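Local coordinates for protein enoyl-CoA hydratase/isomerase (Pseudomonas aeruginosa, PDB 3LAO) that probably acts as a lyase of the crotonase family, hydrating the double bond of an enoyl-CoA thioester, as a homotrimer, at residues A133-A139 against G173-D179. Coordinates in Å, arbitrary orientation, origin at the centre of the assembly. Residue numbers count along the deposited sequence, not the author numbering.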
ATOM      1  N   ALA B 133       2.863   7.848 -22.652  1.00 42.26           N
ATOM      2  CA  ALA B 133       3.927   8.231 -23.574  1.00 41.13           C
ATOM      3  C   ALA B 133       5.061   8.837 -22.767  1.00 37.22           C
ATOM      4  O   ALA B 133       4.816   9.613 -21.843  1.00 33.96           O
ATOM      5  CB  ALA B 133       3.391   9.266 -24.578  1.00 31.51           C
ATOM      6  N   ARG B 134       6.289   8.449 -23.081  1.00 35.61           N
ATOM      7  CA  ARG B 134       7.460   9.116 -22.531  1.00 44.94           C
ATOM      8  C   ARG B 134       7.308  10.621 -22.710  1.00 46.03           C
ATOM      9  O   ARG B 134       6.896  11.086 -23.781  1.00 43.38           O
ATOM     10  CB  ARG B 134       8.700   8.642 -23.267  1.00 52.50           C
ATOM     11  CG  ARG B 134       9.989   9.276 -22.833  1.00 59.56           C
ATOM     12  CD  ARG B 134      11.123   8.272 -23.016  1.00 67.27           C
ATOM     13  NE  ARG B 134      11.110   7.268 -21.952  1.00 75.94           N
ATOM     14  CZ  ARG B 134      10.920   5.959 -22.135  1.00 78.11           C
ATOM     15  NH1 ARG B 134      10.723   5.465 -23.362  1.00 78.38           N
ATOM     16  NH2 ARG B 134      10.935   5.141 -21.085  1.00 72.04           N
ATOM     17  N   GLY B 135       7.595  11.387 -21.661  1.00 44.19           N
ATOM     18  CA  GLY B 135       7.461  12.828 -21.779  1.00 45.04           C
ATOM     19  C   GLY B 135       6.083  13.380 -21.452  1.00 51.89           C
ATOM     20  O   GLY B 135       5.854  14.584 -21.547  1.00 65.04           O
ATOM     21  N   THR B 136       5.150  12.521 -21.070  1.00 41.33           N
ATOM     22  CA  THR B 136       3.870  13.005 -20.608  1.00 37.48           C
ATOM     23  C   THR B 136       4.123  13.750 -19.298  1.00 40.22           C
ATOM     24  O   THR B 136       4.986  13.363 -18.522  1.00 47.85           O
ATOM     25  CB  THR B 136       2.913  11.834 -20.375  1.00 34.61           C
ATOM     26  OG1 THR B 136       2.676  11.162 -21.622  1.00 27.87           O
ATOM     27  CG2 THR B 136       1.609  12.315 -19.741  1.00 27.01           C
ATOM     28  N   ARG B 137       3.363  14.803 -19.046  1.00 31.28           N
ATOM     29  CA  ARG B 137       3.600  15.652 -17.896  1.00 35.71           C
ATOM     30  C   ARG B 137       2.408  15.617 -16.982  1.00 33.83           C
ATOM     31  O   ARG B 137       1.303  15.724 -17.418  1.00 27.18           O
ATOM     32  CB  ARG B 137       3.771  17.106 -18.319  1.00 35.70           C
ATOM     33  CG  ARG B 137       4.976  17.415 -19.191  1.00 39.61           C
ATOM     34  CD  ARG B 137       4.696  18.754 -19.929  1.00 59.49           C
ATOM     35  NE  ARG B 137       5.034  19.967 -19.156  1.00 60.55           N
ATOM     36  CZ  ARG B 137       4.448  21.167 -19.297  1.00 59.34           C
ATOM     37  NH1 ARG B 137       3.448  21.349 -20.163  1.00 54.74           N
ATOM     38  NH2 ARG B 137       4.859  22.195 -18.556  1.00 56.79           N
ATOM     39  N   PHE B 138       2.657  15.573 -15.690  1.00 35.57           N
ATOM     40  CA  PHE B 138       1.609  15.439 -14.721  1.00 31.36           C
ATOM     41  C   PHE B 138       1.810  16.516 -13.712  1.00 32.96           C
ATOM     42  O   PHE B 138       2.958  16.815 -13.312  1.00 36.83           O
ATOM     43  CB  PHE B 138       1.773  14.088 -13.989  1.00 28.37           C
ATOM     44  CG  PHE B 138       1.616  12.879 -14.879  1.00 32.32           C
ATOM     45  CD1 PHE B 138       2.722  12.272 -15.460  1.00 33.43           C
ATOM     46  CD2 PHE B 138       0.347  12.341 -15.134  1.00 32.85           C
ATOM     47  CE1 PHE B 138       2.559  11.129 -16.301  1.00 28.50           C
ATOM     48  CE2 PHE B 138       0.158  11.184 -15.977  1.00 26.79           C
ATOM     49  CZ  PHE B 138       1.262  10.573 -16.541  1.00 21.40           C
ATOM     50  N   ALA B 139       0.714  17.065 -13.221  1.00 25.32           N
ATOM     51  CA  ALA B 139       0.862  17.845 -12.013  1.00 23.32           C
ATOM     52  C   ALA B 139      -0.454  18.027 -11.306  1.00 28.92           C
ATOM     53  O   ALA B 139      -1.502  18.052 -11.932  1.00 37.39           O
ATOM     54  CB  ALA B 139       1.556  19.238 -12.330  1.00 28.84           C
ATOM     55  N   GLY B 173       2.386  20.863  -5.875  1.00 40.63           N
ATOM     56  CA  GLY B 173       1.905  21.152  -7.206  1.00 40.58           C
ATOM     57  C   GLY B 173       2.984  20.918  -8.226  1.00 39.48           C
ATOM     58  O   GLY B 173       2.770  21.131  -9.402  1.00 47.48           O
ATOM     59  N   ASP B 174       4.140  20.446  -7.788  1.00 38.15           N
ATOM     60  CA  ASP B 174       5.256  20.239  -8.717  1.00 44.01           C
ATOM     61  C   ASP B 174       4.925  19.283  -9.836  1.00 42.97           C
ATOM     62  O   ASP B 174       4.119  18.353  -9.673  1.00 42.88           O
ATOM     63  CB  ASP B 174       6.507  19.746  -7.983  1.00 57.43           C
ATOM     64  CG  ASP B 174       7.304  20.883  -7.374  1.00 69.46           C
ATOM     65  OD1 ASP B 174       7.302  21.984  -7.976  1.00 77.20           O
ATOM     66  OD2 ASP B 174       7.930  20.689  -6.304  1.00 68.36           O
ATOM     67  N   GLU B 175       5.579  19.506 -10.965  1.00 42.83           N
ATOM     68  CA  GLU B 175       5.374  18.728 -12.180  1.00 40.95           C
ATOM     69  C   GLU B 175       6.264  17.478 -12.170  1.00 43.10           C
ATOM     70  O   GLU B 175       7.401  17.532 -11.689  1.00 41.49           O
ATOM     71  CB  GLU B 175       5.754  19.576 -13.389  1.00 37.42           C
ATOM     72  CG  GLU B 175       5.366  18.950 -14.716  1.00 46.77           C
ATOM     73  CD  GLU B 175       5.668  19.843 -15.923  1.00 54.22           C
ATOM     74  OE1 GLU B 175       4.957  20.858 -16.110  1.00 59.02           O
ATOM     75  OE2 GLU B 175       6.594  19.516 -16.699  1.00 54.23           O
ATOM     76  N   PHE B 176       5.751  16.352 -12.680  1.00 38.27           N
ATOM     77  CA  PHE B 176       6.589  15.170 -12.877  1.00 33.11           C
ATOM     78  C   PHE B 176       6.301  14.579 -14.214  1.00 34.97           C
ATOM     79  O   PHE B 176       5.286  14.914 -14.828  1.00 41.28           O
ATOM     80  CB  PHE B 176       6.414  14.120 -11.789  1.00 34.47           C
ATOM     81  CG  PHE B 176       4.971  13.782 -11.454  1.00 35.99           C
ATOM     82  CD1 PHE B 176       4.196  14.661 -10.711  1.00 28.59           C
ATOM     83  CD2 PHE B 176       4.424  12.544 -11.830  1.00 34.36           C
ATOM     84  CE1 PHE B 176       2.901  14.353 -10.389  1.00 27.03           C
ATOM     85  CE2 PHE B 176       3.140  12.216 -11.509  1.00 34.79           C
ATOM     86  CZ  PHE B 176       2.371  13.121 -10.776  1.00 40.92           C
ATOM     87  N   ASP B 177       7.206  13.742 -14.702  1.00 28.08           N
ATOM     88  CA  ASP B 177       6.990  13.143 -16.004  1.00 37.49           C
ATOM     89  C   ASP B 177       6.649  11.658 -15.877  1.00 39.63           C
ATOM     90  O   ASP B 177       6.555  11.115 -14.762  1.00 35.57           O
ATOM     91  CB  ASP B 177       8.161  13.397 -16.989  1.00 47.40           C
ATOM     92  CG  ASP B 177       9.468  12.727 -16.561  1.00 48.46           C
ATOM     93  OD1 ASP B 177       9.458  11.992 -15.557  1.00 45.58           O
ATOM     94  OD2 ASP B 177      10.517  12.943 -17.235  1.00 55.98           O
ATOM     95  N   ALA B 178       6.467  11.030 -17.039  1.00 41.52           N
ATOM     96  CA  ALA B 178       6.094   9.636 -17.140  1.00 41.53           C
ATOM     97  C   ALA B 178       7.045   8.709 -16.372  1.00 47.88           C
ATOM     98  O   ALA B 178       6.607   7.712 -15.781  1.00 41.77           O
ATOM     99  CB  ALA B 178       6.021   9.231 -18.576  1.00 34.57           C
ATOM    100  N   ASP B 179       8.338   9.022 -16.363  1.00 47.33           N
ATOM    101  CA  ASP B 179       9.270   8.100 -15.726  1.00 48.90           C
ATOM    102  C   ASP B 179       9.160   8.140 -14.209  1.00 43.32           C
ATOM    103  O   ASP B 179       9.311   7.103 -13.523  1.00 45.40           O
ATOM    104  CB  ASP B 179      10.699   8.320 -16.217  1.00 57.00           C
ATOM    105  CG  ASP B 179      10.943   7.659 -17.563  1.00 66.06           C
ATOM    106  OD1 ASP B 179      11.361   8.362 -18.508  1.00 75.59           O
ATOM    107  OD2 ASP B 179      10.684   6.443 -17.691  1.00 63.14           O
TER
HETATM  108  O   HOH W   1       9.197  10.423 -19.120  1.00 42.59           O
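Start at Phe138 and Phe176, an antiparallel hydrogen-bonded pair: Phe138 N donates a hydrogen bond to Phe176 O (2.8 Å), and Phe176 N donates one to Phe138 O (2.9 Å). Both rings lie on the buried face, but their rotamers differ. Phe138 takes chi1 m and Phe176 chi1 p, which swings the Phe176 ring over the partner strand until Phe138 CB sits 3.5 Å from its centroid, a CH-pi contact. The rings themselves are nearly parallel (17°) yet slid apart, with little overlap. On the other face, with Ala139, the exposed side chains of Glu175 and Arg137 meet: Glu175 extends (t, t) to form a salt bridge, Arg137 NE to Glu175 OE2 at 2.9 Å and Arg137 NH2 to Glu175 OE1 at 2.8 Å. Farther along, Asp177 N-caps helix 178-183, and a water links Gly135 N to Asp179 OD1. In this crotonase-like fold, strand 175-177 edges a small sheet with 137-139 in the middle and 115-117 beyond; helix 119-125 packs under both phenylalanines, while Trp117 touches Arg137 and Glu175.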